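Side-chain contacts in mediator of RNA polymerase II transcription subunit 18 (Schizosaccharomyces pombe, PDB 3C0T), which serves as a subunit of the Mediator coactivator complex, which conveys signals from gene-specific regulatory proteins to the basal RNA polymerase II transcription machinery: residues R13-V18 / V138-T143; S60-H65 / R150-P155; K89-C94 / L202-L207; T171-A176 / A183-N188. All blocks are in the same frame, centred on the assembly; numbering follows the deposited sequence.

Interaction 1 (R13-V18 / V138-T143); sequences RRFEAV and VRIYQT
The F15 ring meets I140 obliquely, with CD1 of F15 lying 4.3 Å from I140 CD1, and it stacks with the ring of W165 from the neighbouring strand 165-173. Across the contact the probe is a single methyl group. I140 is extended through both torsions, CG1 lying opposite the backbone N (chi1 -177°) and CD1 reaching straight on (chi2 167°), and this carries CD1 out toward the helix across a gap of 9.3 Å between F15 CA and I140 CA. The same I140 CD1 lies 4.2 Å from V18 CG1, the V18 and I140 side chains crossing obliquely, so that the tip of I140 is shared by two residues from the first turn of helix 15-25. That turn is closed by V18 N donating to R14 O, while the R14 guanidinium hydrogen-bonds to F199 O. V10 of strand 2-10 touches both V18 and I140 and extends the apolar cluster. On strand 136-146 the next residue, Y141, points away from the helix and packs against the chain of another protein. The contact thus lays helix 15-25 against the outside of the antiparallel barrel. With only methyl and ring carbons meeting at van der Waals distances, its chemistry is purely hydrophobic: between these two segments the helix is held by apolar packing alone, and directional bonding plays no part.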
loop_
_atom_site.group_PDB
_atom_site.type_symbol
_atom_site.label_atom_id
_atom_site.label_comp_id
_atom_site.label_asym_id
_atom_site.label_seq_id
_atom_site.Cartn_x
_atom_site.Cartn_y
_atom_site.Cartn_z
ATOM N N ARG A 13 -18.957 -7.401 0.626
ATOM C CA ARG A 13 -19.814 -8.579 0.490
ATOM C C ARG A 13 -19.179 -9.705 -0.325
ATOM O O ARG A 13 -19.529 -10.872 -0.151
ATOM C CB ARG A 13 -21.169 -8.201 -0.126
ATOM C CG ARG A 13 -21.095 -7.175 -1.255
ATOM C CD ARG A 13 -22.433 -7.066 -1.976
ATOM N NE ARG A 13 -22.624 -8.194 -2.883
ATOM C CZ ARG A 13 -22.217 -8.206 -4.150
ATOM N NH1 ARG A 13 -21.605 -7.140 -4.661
ATOM N NH2 ARG A 13 -22.396 -9.291 -4.899
ATOM N N ARG A 14 -18.245 -9.370 -1.206
ATOM C CA ARG A 14 -17.603 -10.391 -2.027
ATOM C C ARG A 14 -16.253 -10.861 -1.491
ATOM O O ARG A 14 -15.636 -11.767 -2.057
ATOM C CB ARG A 14 -17.432 -9.881 -3.455
ATOM C CG ARG A 14 -18.743 -9.712 -4.203
ATOM C CD ARG A 14 -18.475 -9.323 -5.638
ATOM N NE ARG A 14 -17.577 -10.287 -6.262
ATOM C CZ ARG A 14 -16.524 -9.954 -7.003
ATOM N NH1 ARG A 14 -16.236 -8.675 -7.221
ATOM N NH2 ARG A 14 -15.753 -10.905 -7.511
ATOM N N PHE A 15 -15.810 -10.266 -0.390
ATOM C CA PHE A 15 -14.530 -10.621 0.204
ATOM C C PHE A 15 -14.284 -12.119 0.367
ATOM O O PHE A 15 -13.257 -12.637 -0.080
ATOM C CB PHE A 15 -14.369 -9.949 1.569
ATOM C CG PHE A 15 -13.065 -10.277 2.253
ATOM C CD1 PHE A 15 -11.889 -9.623 1.892
ATOM C CD2 PHE A 15 -13.008 -11.260 3.238
ATOM C CE1 PHE A 15 -10.674 -9.942 2.501
ATOM C CE2 PHE A 15 -11.794 -11.589 3.857
ATOM C CZ PHE A 15 -10.627 -10.930 3.488
ATOM N N GLU A 16 -15.208 -12.820 1.011
ATOM C CA GLU A 16 -15.008 -14.247 1.228
ATOM C C GLU A 16 -14.766 -15.008 -0.075
ATOM O O GLU A 16 -13.804 -15.770 -0.190
ATOM C CB GLU A 16 -16.205 -14.858 1.965
ATOM C CG GLU A 16 -15.933 -16.271 2.483
ATOM C CD GLU A 16 -17.140 -16.913 3.167
ATOM O OE1 GLU A 16 -16.926 -17.832 4.002
ATOM O OE2 GLU A 16 -18.289 -16.508 2.861
ATOM N N ALA A 17 -15.640 -14.793 -1.055
ATOM C CA ALA A 17 -15.534 -15.479 -2.340
ATOM C C ALA A 17 -14.255 -15.132 -3.106
ATOM O O ALA A 17 -13.636 -16.006 -3.727
ATOM C CB ALA A 17 -16.763 -15.166 -3.199
ATOM N N VAL A 18 -13.857 -13.863 -3.067
ATOM C CA VAL A 18 -12.657 -13.449 -3.785
ATOM C C VAL A 18 -11.409 -14.032 -3.156
ATOM O O VAL A 18 -10.510 -14.494 -3.856
ATOM C CB VAL A 18 -12.549 -11.924 -3.852
ATOM C CG1 VAL A 18 -11.178 -11.517 -4.384
ATOM C CG2 VAL A 18 -13.649 -11.386 -4.767
ATOM N N VAL A 138 0.262 -9.979 -5.137
ATOM C CA VAL A 138 -1.097 -9.483 -5.174
ATOM C C VAL A 138 -1.559 -9.361 -3.736
ATOM O O VAL A 138 -1.646 -10.345 -2.994
ATOM C CB VAL A 138 -2.015 -10.395 -6.007
ATOM C CG1 VAL A 138 -1.452 -11.780 -6.042
ATOM C CG2 VAL A 138 -3.422 -10.379 -5.456
ATOM N N ARG A 139 -1.822 -8.122 -3.346
ATOM C CA ARG A 139 -2.242 -7.799 -1.997
ATOM C C ARG A 139 -3.695 -7.319 -1.982
ATOM O O ARG A 139 -4.100 -6.510 -2.821
ATOM C CB ARG A 139 -1.300 -6.715 -1.447
ATOM C CG ARG A 139 -1.722 -6.097 -0.135
ATOM C CD ARG A 139 -0.811 -4.934 0.269
ATOM N NE ARG A 139 0.530 -5.369 0.652
ATOM C CZ ARG A 139 1.297 -4.713 1.520
ATOM N NH1 ARG A 139 0.855 -3.596 2.084
ATOM N NH2 ARG A 139 2.493 -5.190 1.850
ATOM N N ILE A 140 -4.490 -7.855 -1.059
ATOM C CA ILE A 140 -5.878 -7.433 -0.912
ATOM C C ILE A 140 -5.909 -6.872 0.506
ATOM O O ILE A 140 -5.626 -7.579 1.475
ATOM C CB ILE A 140 -6.874 -8.614 -1.109
ATOM C CG1 ILE A 140 -8.312 -8.100 -1.013
ATOM C CG2 ILE A 140 -6.605 -9.723 -0.113
ATOM C CD1 ILE A 140 -9.348 -9.104 -1.505
ATOM N N TYR A 141 -6.228 -5.589 0.630
ATOM C CA TYR A 141 -6.186 -4.956 1.941
ATOM C C TYR A 141 -7.220 -3.885 2.210
ATOM O O TYR A 141 -7.951 -3.446 1.326
ATOM C CB TYR A 141 -4.811 -4.319 2.158
ATOM C CG TYR A 141 -4.558 -3.113 1.271
ATOM C CD1 TYR A 141 -4.125 -3.263 -0.050
ATOM C CD2 TYR A 141 -4.756 -1.816 1.749
ATOM C CE1 TYR A 141 -3.894 -2.156 -0.868
ATOM C CE2 TYR A 141 -4.531 -0.699 0.937
ATOM C CZ TYR A 141 -4.099 -0.876 -0.370
ATOM O OH TYR A 141 -3.864 0.228 -1.177
ATOM N N GLN A 142 -7.229 -3.443 3.460
ATOM C CA GLN A 142 -8.133 -2.409 3.916
ATOM C C GLN A 142 -7.268 -1.413 4.675
ATOM O O GLN A 142 -6.334 -1.814 5.373
ATOM C CB GLN A 142 -9.175 -3.025 4.843
ATOM C CG GLN A 142 -10.495 -2.290 4.846
ATOM C CD GLN A 142 -11.617 -3.165 5.333
ATOM O OE1 GLN A 142 -11.635 -3.589 6.499
ATOM N NE2 GLN A 142 -12.560 -3.464 4.440
ATOM N N THR A 143 -7.532 -0.120 4.527
ATOM C CA THR A 143 -6.724 0.831 5.269
ATOM C C THR A 143 -7.525 1.298 6.483
ATOM O O THR A 143 -8.665 1.763 6.372
ATOM C CB THR A 143 -6.216 2.005 4.369
ATOM O OG1 THR A 143 -6.929 3.201 4.660
ATOM C CG2 THR A 143 -6.356 1.657 2.917
#

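Interaction 2 (S60-H65 / R150-P155); sequences SNIESH and RSIKPP
I62, in the segment that continues strand 56-61, faces I152 in the irregular loop 150-155, their CA atoms 7.3 Å apart and both CB atoms directed across the gap. The two isoleucines have nearly the same shape and run antiparallel alongside one another. In each, CG1 is wedged between the backbone N and the carbonyl carbon (chi1 49° in I62, 57° in I152), which turns CG2 out on the other branch; I62 CG2 and I152 CG2 then meet tightly, 3.5 Å apart. The longer branch of I152 goes to H65, with I152 CD1 4.0 Å from H65 CB, so the histidine contributes its aliphatic carbon here. The edge of the H65 imidazole is turned back to I62 CA of its own segment. Each segment also has a local serine bond. S64 OG donates to N61 O, coming in tilted from the carbonyl plane, and S151 OG accepts from K153 N at 3.2 Å in an ST turn that has I152 at its middle. Beyond the pair, L33 and F35 of strand 27-41 pack on I62, while W72 packs on I152 and hydrogen-bonds to R150 O. The joint therefore ties the segment 60-65 to the loop leading into strand 156-158. Carbon alone meets carbon across it, which implies cohesion by buried apolar surface, while the serine bonds probably help to set the backbone shape on each side.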
loop_
_atom_site.group_PDB
_atom_site.type_symbol
_atom_site.label_atom_id
_atom_site.label_comp_id
_atom_site.label_asym_id
_atom_site.label_seq_id
_atom_site.Cartn_x
_atom_site.Cartn_y
_atom_site.Cartn_z
ATOM N N SER A 60 6.184 0.026 9.387
ATOM C CA SER A 60 6.616 -0.902 10.409
ATOM C C SER A 60 5.686 -2.103 10.377
ATOM O O SER A 60 4.461 -1.954 10.333
ATOM C CB SER A 60 6.552 -0.250 11.786
ATOM O OG SER A 60 6.688 -1.233 12.794
ATOM N N ASN A 61 6.263 -3.296 10.378
ATOM C CA ASN A 61 5.462 -4.509 10.387
ATOM C C ASN A 61 5.033 -4.751 11.835
ATOM O O ASN A 61 5.826 -5.204 12.657
ATOM C CB ASN A 61 6.288 -5.686 9.861
ATOM C CG ASN A 61 5.512 -6.989 9.853
ATOM O OD1 ASN A 61 6.003 -8.015 9.377
ATOM N ND2 ASN A 61 4.294 -6.958 10.380
ATOM N N ILE A 62 3.786 -4.433 12.158
ATOM C CA ILE A 62 3.319 -4.622 13.525
ATOM C C ILE A 62 2.827 -6.031 13.780
ATOM O O ILE A 62 2.443 -6.375 14.893
ATOM C CB ILE A 62 2.224 -3.600 13.904
ATOM C CG1 ILE A 62 1.141 -3.546 12.832
ATOM C CG2 ILE A 62 2.859 -2.233 14.094
ATOM C CD1 ILE A 62 0.049 -2.536 13.129
ATOM N N GLU A 63 2.853 -6.851 12.737
ATOM C CA GLU A 63 2.439 -8.244 12.846
ATOM C C GLU A 63 3.402 -8.942 13.807
ATOM O O GLU A 63 3.077 -9.979 14.387
ATOM C CB GLU A 63 2.484 -8.899 11.460
ATOM C CG GLU A 63 2.407 -10.415 11.436
ATOM C CD GLU A 63 1.139 -10.960 12.059
ATOM O OE1 GLU A 63 0.888 -12.174 11.905
ATOM O OE2 GLU A 63 0.401 -10.188 12.707
ATOM N N SER A 64 4.581 -8.343 13.978
ATOM C CA SER A 64 5.619 -8.870 14.864
ATOM C C SER A 64 5.839 -7.952 16.071
ATOM O O SER A 64 6.959 -7.488 16.316
ATOM C CB SER A 64 6.940 -9.018 14.098
ATOM O OG SER A 64 7.455 -7.754 13.712
ATOM N N HIS A 65 4.767 -7.697 16.820
ATOM C CA HIS A 65 4.829 -6.839 18.003
ATOM C C HIS A 65 3.811 -7.228 19.064
ATOM O O HIS A 65 2.792 -7.860 18.768
ATOM C CB HIS A 65 4.572 -5.377 17.627
ATOM C CG HIS A 65 5.789 -4.643 17.170
ATOM N ND1 HIS A 65 6.893 -4.464 17.974
ATOM C CD2 HIS A 65 6.074 -4.034 15.994
ATOM C CE1 HIS A 65 7.808 -3.778 17.312
ATOM N NE2 HIS A 65 7.336 -3.505 16.108
ATOM N N ARG A 150 -0.424 6.681 16.955
ATOM C CA ARG A 150 0.779 5.870 17.145
ATOM C C ARG A 150 0.550 4.675 18.065
ATOM O O ARG A 150 1.482 4.181 18.710
ATOM C CB ARG A 150 1.929 6.735 17.679
ATOM C CG ARG A 150 3.340 6.261 17.277
ATOM C CD ARG A 150 3.495 6.110 15.754
ATOM N NE ARG A 150 2.995 7.283 15.044
ATOM C CZ ARG A 150 3.644 8.438 14.938
ATOM N NH1 ARG A 150 4.843 8.587 15.489
ATOM N NH2 ARG A 150 3.086 9.450 14.291
ATOM N N SER A 151 -0.693 4.199 18.112
ATOM C CA SER A 151 -1.044 3.055 18.945
ATOM C C SER A 151 -1.327 1.805 18.112
ATOM O O SER A 151 -2.005 1.865 17.090
ATOM C CB SER A 151 -2.272 3.385 19.802
ATOM O OG SER A 151 -2.702 2.251 20.539
ATOM N N ILE A 152 -0.798 0.670 18.555
ATOM C CA ILE A 152 -1.013 -0.591 17.863
ATOM C C ILE A 152 -1.997 -1.444 18.659
ATOM O O ILE A 152 -2.203 -2.622 18.356
ATOM C CB ILE A 152 0.299 -1.373 17.696
ATOM C CG1 ILE A 152 0.938 -1.616 19.065
ATOM C CG2 ILE A 152 1.238 -0.609 16.784
ATOM C CD1 ILE A 152 2.203 -2.448 19.012
ATOM N N LYS A 153 -2.602 -0.849 19.683
ATOM C CA LYS A 153 -3.571 -1.572 20.496
ATOM C C LYS A 153 -4.952 -1.487 19.855
ATOM O O LYS A 153 -5.467 -0.391 19.604
ATOM C CB LYS A 153 -3.636 -0.999 21.923
ATOM C CG LYS A 153 -2.329 -1.097 22.702
ATOM C CD LYS A 153 -2.512 -0.799 24.190
ATOM C CE LYS A 153 -3.149 0.567 24.429
ATOM N NZ LYS A 153 -2.362 1.680 23.818
ATOM N N PRO A 154 -5.557 -2.645 19.551
ATOM C CA PRO A 154 -6.887 -2.634 18.942
ATOM C C PRO A 154 -7.868 -1.854 19.822
ATOM O O PRO A 154 -7.621 -1.644 21.017
ATOM C CB PRO A 154 -7.223 -4.118 18.837
ATOM C CG PRO A 154 -5.880 -4.718 18.514
ATOM C CD PRO A 154 -4.971 -3.999 19.506
ATOM N N PRO A 155 -9.003 -1.435 19.250
ATOM C CA PRO A 155 -9.375 -1.667 17.850
ATOM C C PRO A 155 -8.807 -0.672 16.837
ATOM O O PRO A 155 -8.319 0.399 17.204
ATOM C CB PRO A 155 -10.891 -1.586 17.901
ATOM C CG PRO A 155 -11.086 -0.433 18.876
ATOM C CD PRO A 155 -10.091 -0.760 19.981
#

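Interaction 3 (K89-C94 / L202-L207); sequences KREDKC and LKNVRL
N204 places its CG opposite its own backbone N (chi1 -178°), which carries the amide straight into the type II turn from R90 to K93; R90, in turn, bends at chi3 (66°) and folds its guanidinium back to C94. The N204 amide nitrogen finds two backbone acceptors there: N204 ND2 donates weakly to R90 O at 3.0 Å and, still more loosely, to K93 O at 3.4 Å. R90 O also takes a weak bond from K93 N, the bond that closes the turn. A water donates to K93 O and accepts a weak bond from N204 N, adding a second route between the segments. Two nitrogens of R90 point at one oxygen, R90 NE to C94 O at 2.8 Å and R90 NH2 to C94 O at 3.1 Å, with the oxygen close to the guanidinium plane. E91 lies across N204, its carboxylate plane 80° from the amide, with E91 OE1 4.1 Å from N204 CB. Close by, E186 of helix 179-196 forms long, weak ion pairs with R90 and K93. The segment 202-207 also runs along strand 2-10, and its terminal carboxylate on L207 reaches a basic side chain of another protein. N204 carries most of the link between the turn and the C-terminal tail. Since its bonds are weak and lie at the surface, the attachment is probably pliant, while the two bonds from R90 to C94 O probably brace the loop just past the turn.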
loop_
_atom_site.group_PDB
_atom_site.type_symbol
_atom_site.label_atom_id
_atom_site.label_comp_id
_atom_site.label_asym_id
_atom_site.label_seq_id
_atom_site.Cartn_x
_atom_site.Cartn_y
_atom_site.Cartn_z
ATOM N N LYS A 89 -0.292 8.897 -19.534
ATOM C CA LYS A 89 -0.371 8.360 -20.895
ATOM C C LYS A 89 -0.132 6.855 -20.950
ATOM O O LYS A 89 0.307 6.332 -21.975
ATOM C CB LYS A 89 0.643 9.050 -21.822
ATOM C CG LYS A 89 0.270 10.457 -22.287
ATOM C CD LYS A 89 0.333 11.479 -21.160
ATOM C CE LYS A 89 0.144 12.897 -21.692
ATOM N NZ LYS A 89 1.197 13.255 -22.690
ATOM N N ARG A 90 -0.405 6.164 -19.848
ATOM C CA ARG A 90 -0.237 4.716 -19.796
ATOM C C ARG A 90 -1.583 4.052 -19.570
ATOM O O ARG A 90 -1.664 2.906 -19.130
ATOM C CB ARG A 90 0.729 4.313 -18.680
ATOM C CG ARG A 90 2.187 4.440 -19.050
ATOM C CD ARG A 90 3.054 3.721 -18.041
ATOM N NE ARG A 90 2.842 2.276 -18.060
ATOM C CZ ARG A 90 3.350 1.451 -18.969
ATOM N NH1 ARG A 90 4.113 1.924 -19.946
ATOM N NH2 ARG A 90 3.099 0.148 -18.901
ATOM N N GLU A 91 -2.643 4.790 -19.867
ATOM C CA GLU A 91 -3.992 4.277 -19.717
ATOM C C GLU A 91 -4.103 3.023 -20.588
ATOM O O GLU A 91 -3.443 2.924 -21.628
ATOM C CB GLU A 91 -4.993 5.340 -20.172
ATOM C CG GLU A 91 -6.392 5.156 -19.624
ATOM C CD GLU A 91 -6.423 5.189 -18.107
ATOM O OE1 GLU A 91 -5.843 4.271 -17.482
ATOM O OE2 GLU A 91 -7.022 6.131 -17.540
ATOM N N ASP A 92 -4.924 2.067 -20.163
ATOM C CA ASP A 92 -5.102 0.818 -20.911
ATOM C C ASP A 92 -3.834 -0.038 -20.892
ATOM O O ASP A 92 -3.697 -1.006 -21.642
ATOM C CB ASP A 92 -5.521 1.118 -22.356
ATOM C CG ASP A 92 -6.938 1.673 -22.451
ATOM O OD1 ASP A 92 -7.357 2.039 -23.572
ATOM O OD2 ASP A 92 -7.637 1.741 -21.411
ATOM N N LYS A 93 -2.916 0.331 -20.009
ATOM C CA LYS A 93 -1.660 -0.380 -19.841
ATOM C C LYS A 93 -1.458 -0.431 -18.324
ATOM O O LYS A 93 -2.163 0.265 -17.592
ATOM C CB LYS A 93 -0.542 0.408 -20.528
ATOM C CG LYS A 93 0.528 -0.450 -21.170
ATOM C CD LYS A 93 1.219 0.293 -22.309
ATOM C CE LYS A 93 2.415 -0.495 -22.850
ATOM N NZ LYS A 93 2.069 -1.889 -23.273
ATOM N N CYS A 94 -0.536 -1.257 -17.839
ATOM C CA CYS A 94 -0.305 -1.328 -16.394
ATOM C C CYS A 94 0.334 -0.020 -15.919
ATOM O O CYS A 94 1.010 0.660 -16.685
ATOM C CB CYS A 94 0.618 -2.494 -16.046
ATOM S SG CYS A 94 2.370 -2.144 -16.318
ATOM N N LEU A 202 -8.968 -5.435 -12.904
ATOM C CA LEU A 202 -7.724 -4.763 -12.574
ATOM C C LEU A 202 -7.322 -3.781 -13.668
ATOM O O LEU A 202 -7.322 -4.118 -14.858
ATOM C CB LEU A 202 -6.611 -5.791 -12.370
ATOM C CG LEU A 202 -6.771 -6.767 -11.202
ATOM C CD1 LEU A 202 -5.642 -7.793 -11.246
ATOM C CD2 LEU A 202 -6.758 -6.007 -9.877
ATOM N N LYS A 203 -6.990 -2.562 -13.263
ATOM C CA LYS A 203 -6.570 -1.549 -14.213
ATOM C C LYS A 203 -5.606 -0.535 -13.630
ATOM O O LYS A 203 -5.387 -0.476 -12.421
ATOM C CB LYS A 203 -7.782 -0.825 -14.814
ATOM C CG LYS A 203 -9.057 -0.868 -13.989
ATOM C CD LYS A 203 -9.005 0.031 -12.769
ATOM C CE LYS A 203 -10.316 -0.073 -11.987
ATOM N NZ LYS A 203 -10.342 0.748 -10.741
ATOM N N ASN A 204 -5.017 0.250 -14.524
ATOM C CA ASN A 204 -4.078 1.287 -14.149
ATOM C C ASN A 204 -4.871 2.405 -13.485
ATOM O O ASN A 204 -5.821 2.924 -14.057
ATOM C CB ASN A 204 -3.368 1.810 -15.403
ATOM C CG ASN A 204 -2.321 2.874 -15.094
ATOM O OD1 ASN A 204 -2.240 3.390 -13.973
ATOM N ND2 ASN A 204 -1.519 3.218 -16.100
ATOM N N VAL A 205 -4.495 2.753 -12.262
ATOM C CA VAL A 205 -5.150 3.826 -11.527
ATOM C C VAL A 205 -4.022 4.750 -11.097
ATOM O O VAL A 205 -2.959 4.281 -10.680
ATOM C CB VAL A 205 -5.900 3.290 -10.286
ATOM C CG1 VAL A 205 -6.515 4.434 -9.508
ATOM C CG2 VAL A 205 -6.987 2.326 -10.720
ATOM N N ARG A 206 -4.237 6.057 -11.204
ATOM C CA ARG A 206 -3.189 6.999 -10.847
ATOM C C ARG A 206 -2.795 6.950 -9.373
ATOM O O ARG A 206 -3.648 6.873 -8.491
ATOM C CB ARG A 206 -3.595 8.426 -11.224
ATOM C CG ARG A 206 -2.410 9.379 -11.238
ATOM C CD ARG A 206 -2.680 10.630 -12.060
ATOM N NE ARG A 206 -1.478 11.083 -12.763
ATOM C CZ ARG A 206 -0.942 10.464 -13.814
ATOM N NH1 ARG A 206 0.155 10.949 -14.384
ATOM N NH2 ARG A 206 -1.508 9.367 -14.306
ATOM N N LEU A 207 -1.489 6.994 -9.125
ATOM C CA LEU A 207 -0.944 6.961 -7.769
ATOM C C LEU A 207 0.073 8.084 -7.541
ATOM O O LEU A 207 0.514 8.701 -8.540
ATOM C CB LEU A 207 -0.279 5.603 -7.506
ATOM C CG LEU A 207 -1.205 4.409 -7.259
ATOM C CD1 LEU A 207 -0.385 3.135 -7.137
ATOM C CD2 LEU A 207 -2.008 4.644 -5.988
ATOM O OXT LEU A 207 0.428 8.331 -6.367
HETATM O O HOH W 1 -5.081 -0.824 -17.797
#

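Interaction 4 (T171-A176 / A183-N188); sequences THVADA and AKAEAN
A185 CB meets two methyl groups of strand 165-173, set at about a right angle as seen from it; they belong to T171 and V173, residues two apart whose CB atoms both point to helix 179-196. T171 CG2 comes to 3.5 Å from A185 CB, and V173 CG2 to 3.7 Å from A185 CB. In T171 the hydroxyl lies opposite the backbone N (chi1 -173°), which gives the helix the methyl and directs OG1 to D135 O, its hydrogen-bond partner. The alanine allows a close approach: T171 CA and A185 CA are 6.7 Å apart. V173 also touches A181, one helical turn before A185, together with M182, and on the sheet side it meets L4 of the adjacent strand 2-10. H172, between the two, points away from the helix. The helix follows the strand after a short loop and folds back over it, its own turns closed by bonds such as A187 N to A183 O. Small apolar groups make the whole interface here, so the helix sits close on the sheet through dispersion and burial, while the one hydroxyl of the trio is satisfied by a backbone carbonyl elsewhere.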
loop_
_atom_site.group_PDB
_atom_site.type_symbol
_atom_site.label_atom_id
_atom_site.label_comp_id
_atom_site.label_asym_id
_atom_site.label_seq_id
_atom_site.Cartn_x
_atom_site.Cartn_y
_atom_site.Cartn_z
ATOM N N THR A 171 4.880 -5.528 -9.041
ATOM C CA THR A 171 6.173 -6.163 -9.113
ATOM C C THR A 171 7.181 -5.028 -9.214
ATOM O O THR A 171 6.850 -3.937 -9.686
ATOM C CB THR A 171 6.296 -7.103 -10.318
ATOM O OG1 THR A 171 7.533 -7.816 -10.214
ATOM C CG2 THR A 171 6.255 -6.331 -11.628
ATOM N N HIS A 172 8.398 -5.270 -8.745
ATOM C CA HIS A 172 9.433 -4.248 -8.775
ATOM C C HIS A 172 10.576 -4.582 -9.733
ATOM O O HIS A 172 11.008 -5.734 -9.833
ATOM C CB HIS A 172 10.017 -4.044 -7.376
ATOM C CG HIS A 172 9.048 -3.480 -6.387
ATOM N ND1 HIS A 172 8.462 -2.241 -6.541
ATOM C CD2 HIS A 172 8.577 -3.976 -5.217
ATOM C CE1 HIS A 172 7.672 -1.998 -5.509
ATOM N NE2 HIS A 172 7.724 -3.034 -4.693
ATOM N N VAL A 173 11.057 -3.557 -10.431
ATOM C CA VAL A 173 12.175 -3.694 -11.356
ATOM C C VAL A 173 13.254 -2.721 -10.885
ATOM O O VAL A 173 13.064 -1.503 -10.903
ATOM C CB VAL A 173 11.763 -3.348 -12.801
ATOM C CG1 VAL A 173 12.978 -3.438 -13.717
ATOM C CG2 VAL A 173 10.668 -4.309 -13.274
ATOM N N ALA A 174 14.382 -3.271 -10.444
ATOM C CA ALA A 174 15.499 -2.474 -9.929
ATOM C C ALA A 174 15.999 -1.372 -10.862
ATOM O O ALA A 174 16.127 -0.216 -10.457
ATOM C CB ALA A 174 16.659 -3.395 -9.559
ATOM N N ASP A 175 16.279 -1.735 -12.107
ATOM C CA ASP A 175 16.795 -0.785 -13.086
ATOM C C ASP A 175 15.779 -0.469 -14.175
ATOM O O ASP A 175 15.421 -1.337 -14.969
ATOM C CB ASP A 175 18.071 -1.357 -13.719
ATOM C CG ASP A 175 18.697 -0.418 -14.738
ATOM O OD1 ASP A 175 19.653 -0.848 -15.424
ATOM O OD2 ASP A 175 18.245 0.742 -14.854
ATOM N N ALA A 176 15.324 0.779 -14.219
ATOM C CA ALA A 176 14.352 1.199 -15.222
ATOM C C ALA A 176 14.921 1.067 -16.635
ATOM O O ALA A 176 14.176 0.932 -17.607
ATOM C CB ALA A 176 13.928 2.645 -14.961
ATOM N N ALA A 183 9.916 -5.380 -19.571
ATOM C CA ALA A 183 8.966 -6.074 -20.429
ATOM C C ALA A 183 8.496 -7.381 -19.812
ATOM O O ALA A 183 7.354 -7.788 -20.005
ATOM C CB ALA A 183 9.589 -6.332 -21.794
ATOM N N LYS A 184 9.382 -8.038 -19.078
ATOM C CA LYS A 184 9.052 -9.298 -18.430
ATOM C C LYS A 184 8.083 -9.030 -17.268
ATOM O O LYS A 184 7.242 -9.864 -16.935
ATOM C CB LYS A 184 10.334 -9.962 -17.915
ATOM C CG LYS A 184 10.136 -11.309 -17.213
ATOM C CD LYS A 184 9.601 -12.383 -18.160
ATOM C CE LYS A 184 10.579 -12.682 -19.305
ATOM N NZ LYS A 184 10.043 -13.691 -20.289
ATOM N N ALA A 185 8.200 -7.857 -16.658
ATOM C CA ALA A 185 7.327 -7.514 -15.548
ATOM C C ALA A 185 5.918 -7.198 -16.052
ATOM O O ALA A 185 4.937 -7.640 -15.455
ATOM C CB ALA A 185 7.897 -6.331 -14.769
ATOM N N GLU A 186 5.807 -6.445 -17.145
ATOM C CA GLU A 186 4.486 -6.121 -17.681
ATOM C C GLU A 186 3.809 -7.398 -18.164
ATOM O O GLU A 186 2.599 -7.567 -18.011
ATOM C CB GLU A 186 4.579 -5.139 -18.850
ATOM C CG GLU A 186 5.339 -3.873 -18.539
ATOM C CD GLU A 186 5.092 -2.787 -19.564
ATOM O OE1 GLU A 186 6.020 -1.977 -19.794
ATOM O OE2 GLU A 186 3.971 -2.733 -20.127
ATOM N N ALA A 187 4.600 -8.289 -18.754
ATOM C CA ALA A 187 4.082 -9.555 -19.247
ATOM C C ALA A 187 3.553 -10.357 -18.058
ATOM O O ALA A 187 2.511 -11.007 -18.151
ATOM C CB ALA A 187 5.181 -10.329 -19.970
ATOM N N ASN A 188 4.263 -10.309 -16.935
ATOM C CA ASN A 188 3.808 -11.037 -15.752
ATOM C C ASN A 188 2.512 -10.440 -15.197
ATOM O O ASN A 188 1.620 -11.172 -14.770
ATOM C CB ASN A 188 4.891 -11.054 -14.671
ATOM C CG ASN A 188 5.973 -12.082 -14.955
ATOM O OD1 ASN A 188 5.693 -13.162 -15.488
ATOM N ND2 ASN A 188 7.209 -11.764 -14.584
#

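How the interactions relate
All four contacts dress one closed antiparallel barrel. Interactions 1 and 4 use neighbouring strands, 136-146 and 165-173, to seat helices 15-25 and 179-196, with centres about 25 Å apart. Interaction 2 joins the end region of strand 56-61 to the loop before strand 156-158; its centre lies about 32 Å from those of interactions 3 and 4, on the opposite side of the chain's centre from both. Interactions 3 and 4 touch through E186, and the segments of interaction 4 fall between those of interaction 3 in sequence. Interactions 1, 2 and 3 interleave along the chain, so early and late segments are tied together into a single compact unit.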